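PDB 5N40: putative invasin from Yersinia pseudotuberculosis IP 31758, which is an adhesin of the invasin type, probably serving in attachment to host cells through a terminal domain with a C-type lectin-like fold. Local coordinates for residues Ser316-Gln321 / Tyr332-Ile337; Gln309-Ser314 / Val325-Gly330; Ala268-Ser273 / Tyr346-Ser351. The protein carries 1 engineered substitution. All blocks are in the same frame, centred on the assembly; numbering follows the deposited sequence.

Overall arrangement
All three contacts lie in the adhesion domain, which has a C-type lectin-like fold; the two buried ones rest on paired backbone bonds, the surface one on side chains and a water. Contacts 2 and 3 are the buried pair, their centres about 10 Å apart, and each has a reciprocal pair of antiparallel backbone hydrogen bonds. They meet where Arg312 and Val310 reach Phe270 and Asn347. Contact 1 is the surface contact, with no direct hydrogen bond across it, relying on an aromatic ring and one water. It shares a sheet with contact 2, whose Val325 packs on Tyr332, but does not touch contact 3.

Contact 1: residues Ser316-Gln321 / Tyr332-Ile337; sequences SAVIGQ and YAYNSI
Gln321 and Tyr334 face each other with CA atoms 6.4 Å apart, and no direct hydrogen bond joins 316-321 to 332-337; the first segment folds back through a type II turn from Val318 to Gln321, and Ala317 and Val318 together oppose Gln321 as a classic beta bulge. The bulge presents two neighbouring side chains to one ring. Ala317 CB approaches Tyr334 CD1 obliquely, at 3.5 Å, while Val318 crosses the tyrosine at about a right angle, its CG2 lying 3.7 Å from Tyr334 CE2 and its CG1 beside the hydroxyl end. Tyr334 CG, between backbone N and carbonyl carbon (chi1 68°), brings the ring against both. Ser336 OG lies at its edge, in plane. Polar linkage is left to a water, which donates to Gln321 OE1 at 2.7 Å and accepts from Asn335 N at 3.0 Å. The amide of Gln321 is gripped further by Asn339, through NE2, and by the backbone N of Asp341, through OE1. Strand 321-325 lies between the two edges: Ala317 packs on its Phe323, Asn335 touches its Tyr324, and Ala333 pairs with Tyr324 through the backbone, making this a surface corner of the lectin-like domain's sheet.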
loop_
_atom_site.group_PDB
_atom_site.type_symbol
_atom_site.label_atom_id
_atom_site.label_comp_id
_atom_site.label_asym_id
_atom_site.label_seq_id
_atom_site.Cartn_x
_atom_site.Cartn_y
_atom_site.Cartn_z
ATOM N N SER A 316 -30.779 22.218 -34.871
ATOM C CA SER A 316 -31.876 23.123 -34.549
ATOM C C SER A 316 -33.161 22.347 -34.297
ATOM O O SER A 316 -33.536 21.473 -35.086
ATOM C CB SER A 316 -32.088 24.119 -35.685
ATOM O OG SER A 316 -30.914 24.870 -35.931
ATOM N N ALA A 317 -33.839 22.674 -33.195
ATOM C CA ALA A 317 -35.132 22.084 -32.863
ATOM C C ALA A 317 -36.273 22.977 -33.340
ATOM O O ALA A 317 -37.087 22.571 -34.175
ATOM C CB ALA A 317 -35.233 21.848 -31.353
ATOM N N VAL A 318 -36.339 24.195 -32.808
ATOM C CA VAL A 318 -37.263 25.222 -33.249
ATOM C C VAL A 318 -36.474 26.517 -33.404
ATOM O O VAL A 318 -35.287 26.581 -33.090
ATOM C CB VAL A 318 -38.446 25.402 -32.279
ATOM C CG1 VAL A 318 -39.256 24.119 -32.191
ATOM C CG2 VAL A 318 -37.951 25.817 -30.895
ATOM N N ILE A 319 -37.146 27.556 -33.895
ATOM C CA ILE A 319 -36.451 28.813 -34.134
ATOM C C ILE A 319 -35.873 29.307 -32.814
ATOM O O ILE A 319 -36.602 29.526 -31.838
ATOM C CB ILE A 319 -37.389 29.837 -34.789
ATOM C CG1 ILE A 319 -36.610 31.086 -35.216
ATOM C CG2 ILE A 319 -38.547 30.207 -33.856
ATOM C CD1 ILE A 319 -35.626 30.840 -36.352
ATOM N N GLY A 320 -34.551 29.443 -32.764
ATOM C CA GLY A 320 -33.876 29.952 -31.587
ATOM C C GLY A 320 -33.582 28.941 -30.498
ATOM O O GLY A 320 -33.168 29.345 -29.404
ATOM N N GLN A 321 -33.778 27.646 -30.751
ATOM C CA GLN A 321 -33.466 26.618 -29.763
ATOM C C GLN A 321 -32.849 25.409 -30.449
ATOM O O GLN A 321 -33.388 24.910 -31.441
ATOM C CB GLN A 321 -34.715 26.188 -28.983
ATOM C CG GLN A 321 -35.422 27.321 -28.259
ATOM C CD GLN A 321 -34.523 28.047 -27.276
ATOM O OE1 GLN A 321 -33.595 27.466 -26.712
ATOM N NE2 GLN A 321 -34.791 29.331 -27.075
ATOM N N TYR A 332 -32.954 13.484 -25.604
ATOM C CA TYR A 332 -32.626 14.800 -26.134
ATOM C C TYR A 332 -33.875 15.664 -26.135
ATOM O O TYR A 332 -34.997 15.153 -26.201
ATOM C CB TYR A 332 -32.038 14.722 -27.550
ATOM C CG TYR A 332 -32.916 14.011 -28.553
ATOM C CD1 TYR A 332 -32.945 12.623 -28.619
ATOM C CD2 TYR A 332 -33.707 14.727 -29.444
ATOM C CE1 TYR A 332 -33.745 11.967 -29.541
ATOM C CE2 TYR A 332 -34.507 14.079 -30.369
ATOM C CZ TYR A 332 -34.523 12.702 -30.412
ATOM O OH TYR A 332 -35.319 12.058 -31.333
ATOM N N ALA A 333 -33.678 16.977 -26.065
ATOM C CA ALA A 333 -34.800 17.891 -25.895
ATOM C C ALA A 333 -34.329 19.316 -26.149
ATOM O O ALA A 333 -33.163 19.565 -26.469
ATOM C CB ALA A 333 -35.413 17.749 -24.501
ATOM N N TYR A 334 -35.272 20.252 -26.038
ATOM C CA TYR A 334 -34.991 21.680 -26.067
ATOM C C TYR A 334 -35.906 22.348 -25.049
ATOM O O TYR A 334 -36.786 21.710 -24.464
ATOM C CB TYR A 334 -35.190 22.271 -27.466
ATOM C CG TYR A 334 -36.629 22.273 -27.923
ATOM C CD1 TYR A 334 -37.190 21.155 -28.530
ATOM C CD2 TYR A 334 -37.431 23.394 -27.743
ATOM C CE1 TYR A 334 -38.512 21.156 -28.948
ATOM C CE2 TYR A 334 -38.751 23.404 -28.157
ATOM C CZ TYR A 334 -39.287 22.282 -28.757
ATOM O OH TYR A 334 -40.599 22.294 -29.169
ATOM N N ASN A 335 -35.691 23.644 -24.825
ATOM C CA ASN A 335 -36.445 24.377 -23.807
ATOM C C ASN A 335 -36.711 25.792 -24.310
ATOM O O ASN A 335 -35.845 26.668 -24.209
ATOM C CB ASN A 335 -35.697 24.397 -22.480
ATOM C CG ASN A 335 -36.490 25.068 -21.381
ATOM O OD1 ASN A 335 -35.982 25.946 -20.685
ATOM N ND2 ASN A 335 -37.751 24.672 -21.229
ATOM N N SER A 336 -37.916 26.011 -24.838
ATOM C CA SER A 336 -38.313 27.346 -25.271
ATOM C C SER A 336 -38.663 28.232 -24.082
ATOM O O SER A 336 -38.309 29.415 -24.058
ATOM C CB SER A 336 -39.503 27.256 -26.227
ATOM O OG SER A 336 -39.224 26.382 -27.307
ATOM N N ILE A 337 -39.343 27.665 -23.084
ATOM C CA ILE A 337 -39.808 28.451 -21.942
ATOM C C ILE A 337 -38.629 29.112 -21.235
ATOM O O ILE A 337 -38.655 30.310 -20.931
ATOM C CB ILE A 337 -40.620 27.563 -20.980
ATOM C CG1 ILE A 337 -41.803 26.919 -21.712
ATOM C CG2 ILE A 337 -41.123 28.377 -19.790
ATOM C CD1 ILE A 337 -42.455 25.787 -20.950
HETATM O O HOH W 1 -33.204 25.069 -25.584
#

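Contact 2: residues Gln309-Ser314 / Val325-Gly330; sequences QVYRSS and VYMNTG
Val310 CG1 stands almost exactly over the centre of the Tyr326 ring, 3.6 Å from the ring centroid and only 4° off the ring normal, a CH-pi contact in which one methyl carbon is nearly equidistant from all six ring carbons. The two side chains lie side by side and point the same way. Val310 CG1 is anti to the carbonyl carbon (chi1 -57°), the branch position from which it meets the ring.

One residue further on, the backbones join. Tyr311 and Val325 form an antiparallel hydrogen-bonded pair: Tyr311 N donates to Val325 O at 2.8 Å, nearly straight at 172°, and Val325 N returns a bond of 2.8 Å to Tyr311 O. Beyond this bridge the second segment leaves the sheet and turns, with Gly330 N and Thr329 N both donating to Tyr326 O. Two residues past the pair, a water donates to Gln309 O and accepts from Met327 N at 2.9 Å.

On the Tyr311 side, Met327 crosses the tyrosine at about a right angle. Its CG does the touching, 3.5 Å from Tyr311 CD1; SD lies farther off, 5.5 Å from the ring centroid, as an oblique Met-aromatic contact. The phenolic OH of Tyr311 is hydrogen-bonded to Pro306 O.

The bridge therefore pairs strand 311-313 with the end of strand 321-325, two strands of the antiparallel sheet in the C-type lectin-like domain. Leu287 of helix 284-293 packs against Val325 and Met327, while the other edge of strand 311-313 is taken by Asn347, whose backbone bonds to Val310 and Arg312.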
loop_
_atom_site.group_PDB
_atom_site.type_symbol
_atom_site.label_atom_id
_atom_site.label_comp_id
_atom_site.label_asym_id
_atom_site.label_seq_id
_atom_site.Cartn_x
_atom_site.Cartn_y
_atom_site.Cartn_z
ATOM N N GLN A 309 -25.436 17.008 -16.252
ATOM C CA GLN A 309 -25.945 18.127 -17.029
ATOM C C GLN A 309 -25.828 17.813 -18.514
ATOM O O GLN A 309 -24.938 17.074 -18.947
ATOM C CB GLN A 309 -25.199 19.430 -16.708
ATOM C CG GLN A 309 -25.080 19.739 -15.215
ATOM C CD GLN A 309 -26.423 19.738 -14.491
ATOM O OE1 GLN A 309 -27.484 19.866 -15.110
ATOM N NE2 GLN A 309 -26.379 19.590 -13.168
ATOM N N VAL A 310 -26.740 18.390 -19.294
ATOM C CA VAL A 310 -26.860 18.012 -20.696
ATOM C C VAL A 310 -25.694 18.566 -21.507
ATOM O O VAL A 310 -24.971 19.479 -21.087
ATOM C CB VAL A 310 -28.210 18.482 -21.263
ATOM C CG1 VAL A 310 -29.342 17.907 -20.429
ATOM C CG2 VAL A 310 -28.284 20.014 -21.303
ATOM N N TYR A 311 -25.522 17.995 -22.700
ATOM C CA TYR A 311 -24.504 18.392 -23.661
ATOM C C TYR A 311 -25.165 19.077 -24.849
ATOM O O TYR A 311 -26.203 18.621 -25.338
ATOM C CB TYR A 311 -23.702 17.170 -24.135
ATOM C CG TYR A 311 -22.683 16.695 -23.115
ATOM C CD1 TYR A 311 -23.079 16.191 -21.884
ATOM C CD2 TYR A 311 -21.324 16.756 -23.390
ATOM C CE1 TYR A 311 -22.138 15.780 -20.940
ATOM C CE2 TYR A 311 -20.381 16.337 -22.457
ATOM C CZ TYR A 311 -20.794 15.847 -21.243
ATOM O OH TYR A 311 -19.843 15.438 -20.315
ATOM N N ARG A 312 -24.568 20.172 -25.310
ATOM C CA ARG A 312 -25.157 20.939 -26.400
ATOM C C ARG A 312 -24.912 20.256 -27.741
ATOM O O ARG A 312 -23.886 19.603 -27.956
ATOM C CB ARG A 312 -24.592 22.363 -26.434
ATOM C CG ARG A 312 -25.024 23.216 -25.250
ATOM C CD ARG A 312 -24.793 24.708 -25.490
ATOM N NE ARG A 312 -25.520 25.514 -24.513
ATOM C CZ ARG A 312 -26.822 25.782 -24.577
ATOM N NH1 ARG A 312 -27.558 25.313 -25.581
ATOM N NH2 ARG A 312 -27.394 26.520 -23.637
ATOM N N SER A 313 -25.876 20.407 -28.646
ATOM C CA SER A 313 -25.740 19.944 -30.017
ATOM C C SER A 313 -25.932 21.114 -30.968
ATOM O O SER A 313 -26.375 22.199 -30.583
ATOM C CB SER A 313 -26.748 18.832 -30.344
ATOM O OG SER A 313 -27.941 19.368 -30.904
ATOM N N SER A 314 -25.603 20.873 -32.232
ATOM C CA SER A 314 -25.753 21.869 -33.281
ATOM C C SER A 314 -26.995 21.638 -34.132
ATOM O O SER A 314 -27.127 22.254 -35.193
ATOM C CB SER A 314 -24.512 21.880 -34.169
ATOM O OG SER A 314 -24.268 20.588 -34.694
ATOM N N VAL A 325 -28.521 17.023 -25.326
ATOM C CA VAL A 325 -28.591 15.581 -25.129
ATOM C C VAL A 325 -28.177 15.238 -23.702
ATOM O O VAL A 325 -27.149 15.719 -23.210
ATOM C CB VAL A 325 -27.711 14.829 -26.142
ATOM C CG1 VAL A 325 -27.896 13.327 -25.983
ATOM C CG2 VAL A 325 -28.040 15.259 -27.573
ATOM N N TYR A 326 -28.980 14.399 -23.050
ATOM C CA TYR A 326 -28.640 13.771 -21.776
ATOM C C TYR A 326 -27.716 12.596 -22.069
ATOM O O TYR A 326 -28.162 11.546 -22.541
ATOM C CB TYR A 326 -29.896 13.286 -21.061
ATOM C CG TYR A 326 -30.901 14.357 -20.688
ATOM C CD1 TYR A 326 -31.680 14.976 -21.654
ATOM C CD2 TYR A 326 -31.097 14.718 -19.360
ATOM C CE1 TYR A 326 -32.612 15.943 -21.311
ATOM C CE2 TYR A 326 -32.025 15.681 -19.006
ATOM C CZ TYR A 326 -32.780 16.289 -19.985
ATOM O OH TYR A 326 -33.704 17.248 -19.637
ATOM N N MET A 327 -26.422 12.749 -21.788
ATOM C CA MET A 327 -25.486 11.687 -22.128
ATOM C C MET A 327 -25.494 10.542 -21.122
ATOM O O MET A 327 -24.765 9.560 -21.313
ATOM C CB MET A 327 -24.078 12.272 -22.285
ATOM C CG MET A 327 -23.955 13.210 -23.477
ATOM S SD MET A 327 -24.376 12.416 -25.046
ATOM C CE MET A 327 -23.016 11.279 -25.251
ATOM N N ASN A 328 -26.320 10.621 -20.079
ATOM C CA ASN A 328 -26.529 9.495 -19.182
ATOM C C ASN A 328 -27.610 8.542 -19.675
ATOM O O ASN A 328 -27.577 7.353 -19.327
ATOM C CB ASN A 328 -26.900 9.997 -17.782
ATOM C CG ASN A 328 -28.066 10.979 -17.798
ATOM O OD1 ASN A 328 -28.082 11.942 -18.573
ATOM N ND2 ASN A 328 -29.051 10.734 -16.942
ATOM N N THR A 329 -28.545 9.023 -20.499
ATOM C CA THR A 329 -29.661 8.205 -20.961
ATOM C C THR A 329 -29.876 8.217 -22.470
ATOM O O THR A 329 -30.635 7.375 -22.960
ATOM C CB THR A 329 -30.973 8.658 -20.299
ATOM O OG1 THR A 329 -31.185 10.050 -20.563
ATOM C CG2 THR A 329 -30.945 8.416 -18.797
ATOM N N GLY A 330 -29.268 9.140 -23.214
ATOM C CA GLY A 330 -29.515 9.263 -24.637
ATOM C C GLY A 330 -30.731 10.088 -25.005
ATOM O O GLY A 330 -31.004 10.263 -26.201
HETATM O O HOH W 2 -25.329 14.538 -19.736
#

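Contact 3: residues Ala268-Ser273 / Tyr346-Ser351; sequences AMFNQS and YNVSCS
Met269 runs from beside the backbone of Tyr346 to the amide of Asn347, following the segment opposite. Its CB lies 3.7 Å from Tyr346 O. CG starts out anti to the carbonyl carbon, beside the backbone N (chi1 -53°), and the chain then bends at chi2 and chi3. SD sits 3.2 Å from Asn347 OD1, which approaches the sulfur close to the extension of the CG-SD bond, a close sulfur-oxygen contact and not a hydrogen bond. The terminal CE lies over the peptide between Tyr346 and Asn347, 3.5 Å from Asn347 N, and also near the carbon of the asparagine amide.

The neighbouring residue supplies the regular pairing. Phe270 and Tyr346 make a single antiparallel bridge of two hydrogen bonds, Phe270 N to Tyr346 O and Tyr346 N to Phe270 O, each 2.9 Å. Phe270 O also accepts from Arg312 NE. A water at the side donates to Ala268 O and to Asn347 OD1, at 2.8 Å from the latter, and accepts from Val348 N; Asn347 ND2 is held by Gln309 O. Beyond the bridge Val348 CG2, anti to its carbonyl carbon, meets Phe270 CD1 obliquely at 3.6 Å, the side chains crossing at about a right angle.

In the C-type lectin-like domain this bridge joins strand 265-269 and the turn into helix 272-278 to the C-terminal segment. Helix 272-278, which Asn271 N-caps by bonding Gln274 N, packs its Met278 on Phe270, Val348 and Cys350, and the disulfide from Cys350 to Cys279 fastens the C-terminal segment just past that helix.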
loop_
_atom_site.group_PDB
_atom_site.type_symbol
_atom_site.label_atom_id
_atom_site.label_comp_id
_atom_site.label_asym_id
_atom_site.label_seq_id
_atom_site.Cartn_x
_atom_site.Cartn_y
_atom_site.Cartn_z
ATOM N N ALA A 268 -16.297 24.061 -16.915
ATOM C CA ALA A 268 -16.794 25.192 -17.682
ATOM C C ALA A 268 -18.104 24.819 -18.366
ATOM O O ALA A 268 -18.281 23.686 -18.823
ATOM C CB ALA A 268 -15.765 25.623 -18.723
ATOM N N MET A 269 -19.018 25.785 -18.444
ATOM C CA MET A 269 -20.334 25.576 -19.034
ATOM C C MET A 269 -20.662 26.746 -19.950
ATOM O O MET A 269 -20.185 27.865 -19.742
ATOM C CB MET A 269 -21.411 25.422 -17.950
ATOM C CG MET A 269 -21.088 24.362 -16.904
ATOM S SD MET A 269 -20.991 22.675 -17.555
ATOM C CE MET A 269 -22.696 22.155 -17.402
ATOM N N PHE A 270 -21.488 26.483 -20.965
ATOM C CA PHE A 270 -21.625 27.379 -22.104
ATOM C C PHE A 270 -23.078 27.472 -22.552
ATOM O O PHE A 270 -23.837 26.506 -22.458
ATOM C CB PHE A 270 -20.782 26.894 -23.293
ATOM C CG PHE A 270 -19.340 26.665 -22.963
ATOM C CD1 PHE A 270 -18.931 25.471 -22.388
ATOM C CD2 PHE A 270 -18.394 27.639 -23.228
ATOM C CE1 PHE A 270 -17.599 25.261 -22.081
ATOM C CE2 PHE A 270 -17.061 27.433 -22.922
ATOM C CZ PHE A 270 -16.666 26.240 -22.349
ATOM N N ASN A 271 -23.455 28.647 -23.053
ATOM C CA ASN A 271 -24.684 28.762 -23.823
ATOM C C ASN A 271 -24.367 28.462 -25.284
ATOM O O ASN A 271 -23.222 28.188 -25.651
ATOM C CB ASN A 271 -25.330 30.141 -23.649
ATOM C CG ASN A 271 -24.486 31.275 -24.212
ATOM O OD1 ASN A 271 -23.541 31.062 -24.971
ATOM N ND2 ASN A 271 -24.842 32.502 -23.840
ATOM N N GLN A 272 -25.392 28.515 -26.137
ATOM C CA GLN A 272 -25.218 28.066 -27.515
ATOM C C GLN A 272 -24.210 28.932 -28.265
ATOM O O GLN A 272 -23.338 28.415 -28.973
ATOM C CB GLN A 272 -26.567 28.050 -28.231
ATOM C CG GLN A 272 -26.536 27.343 -29.572
ATOM C CD GLN A 272 -26.398 25.831 -29.455
ATOM O OE1 GLN A 272 -26.712 25.237 -28.420
ATOM N NE2 GLN A 272 -25.947 25.198 -30.535
ATOM N N SER A 273 -24.311 30.257 -28.133
ATOM C CA SER A 273 -23.420 31.124 -28.899
ATOM C C SER A 273 -21.969 30.959 -28.460
ATOM O O SER A 273 -21.055 30.981 -29.294
ATOM C CB SER A 273 -23.866 32.582 -28.771
ATOM O OG SER A 273 -23.837 33.010 -27.425
ATOM N N TYR A 346 -24.604 24.739 -20.275
ATOM C CA TYR A 346 -24.581 23.303 -20.482
ATOM C C TYR A 346 -23.173 22.857 -20.854
ATOM O O TYR A 346 -22.280 23.667 -21.113
ATOM C CB TYR A 346 -25.569 22.897 -21.588
ATOM C CG TYR A 346 -27.000 23.338 -21.359
ATOM C CD1 TYR A 346 -27.495 23.550 -20.082
ATOM C CD2 TYR A 346 -27.860 23.533 -22.434
ATOM C CE1 TYR A 346 -28.804 23.945 -19.879
ATOM C CE2 TYR A 346 -29.166 23.926 -22.241
ATOM C CZ TYR A 346 -29.637 24.131 -20.964
ATOM O OH TYR A 346 -30.944 24.526 -20.777
ATOM N N ASN A 347 -22.985 21.542 -20.882
ATOM C CA ASN A 347 -21.705 20.977 -21.281
ATOM C C ASN A 347 -21.499 21.103 -22.782
ATOM O O ASN A 347 -22.452 21.094 -23.567
ATOM C CB ASN A 347 -21.630 19.502 -20.890
ATOM C CG ASN A 347 -21.366 19.293 -19.410
ATOM O OD1 ASN A 347 -20.377 19.785 -18.869
ATOM N ND2 ASN A 347 -22.248 18.552 -18.749
ATOM N N VAL A 348 -20.233 21.196 -23.185
ATOM C CA VAL A 348 -19.862 21.158 -24.594
ATOM C C VAL A 348 -18.768 20.116 -24.790
ATOM O O VAL A 348 -17.673 20.231 -24.216
ATOM C CB VAL A 348 -19.404 22.531 -25.115
ATOM C CG1 VAL A 348 -18.971 22.437 -26.570
ATOM C CG2 VAL A 348 -20.524 23.546 -24.967
ATOM N N SER A 349 -19.076 19.097 -25.585
ATOM C CA SER A 349 -18.086 18.187 -26.145
ATOM C C SER A 349 -17.849 18.604 -27.587
ATOM O O SER A 349 -18.757 18.528 -28.427
ATOM C CB SER A 349 -18.556 16.738 -26.064
ATOM O OG SER A 349 -17.654 15.879 -26.747
ATOM N N CYS A 350 -16.634 19.043 -27.871
ATOM C CA CYS A 350 -16.299 19.536 -29.196
ATOM C C CYS A 350 -16.111 18.373 -30.166
ATOM O O CYS A 350 -15.627 17.299 -29.792
ATOM C CB CYS A 350 -15.032 20.389 -29.125
ATOM S SG CYS A 350 -15.238 21.952 -28.174
ATOM N N SER A 351 -16.523 18.588 -31.414
ATOM C CA SER A 351 -16.301 17.628 -32.485
ATOM C C SER A 351 -14.957 17.929 -33.131
ATOM O O SER A 351 -14.697 19.070 -33.529
ATOM C CB SER A 351 -17.432 17.699 -33.519
ATOM O OG SER A 351 -17.294 16.687 -34.501
HETATM O O HOH W 3 -18.719 21.508 -20.389
#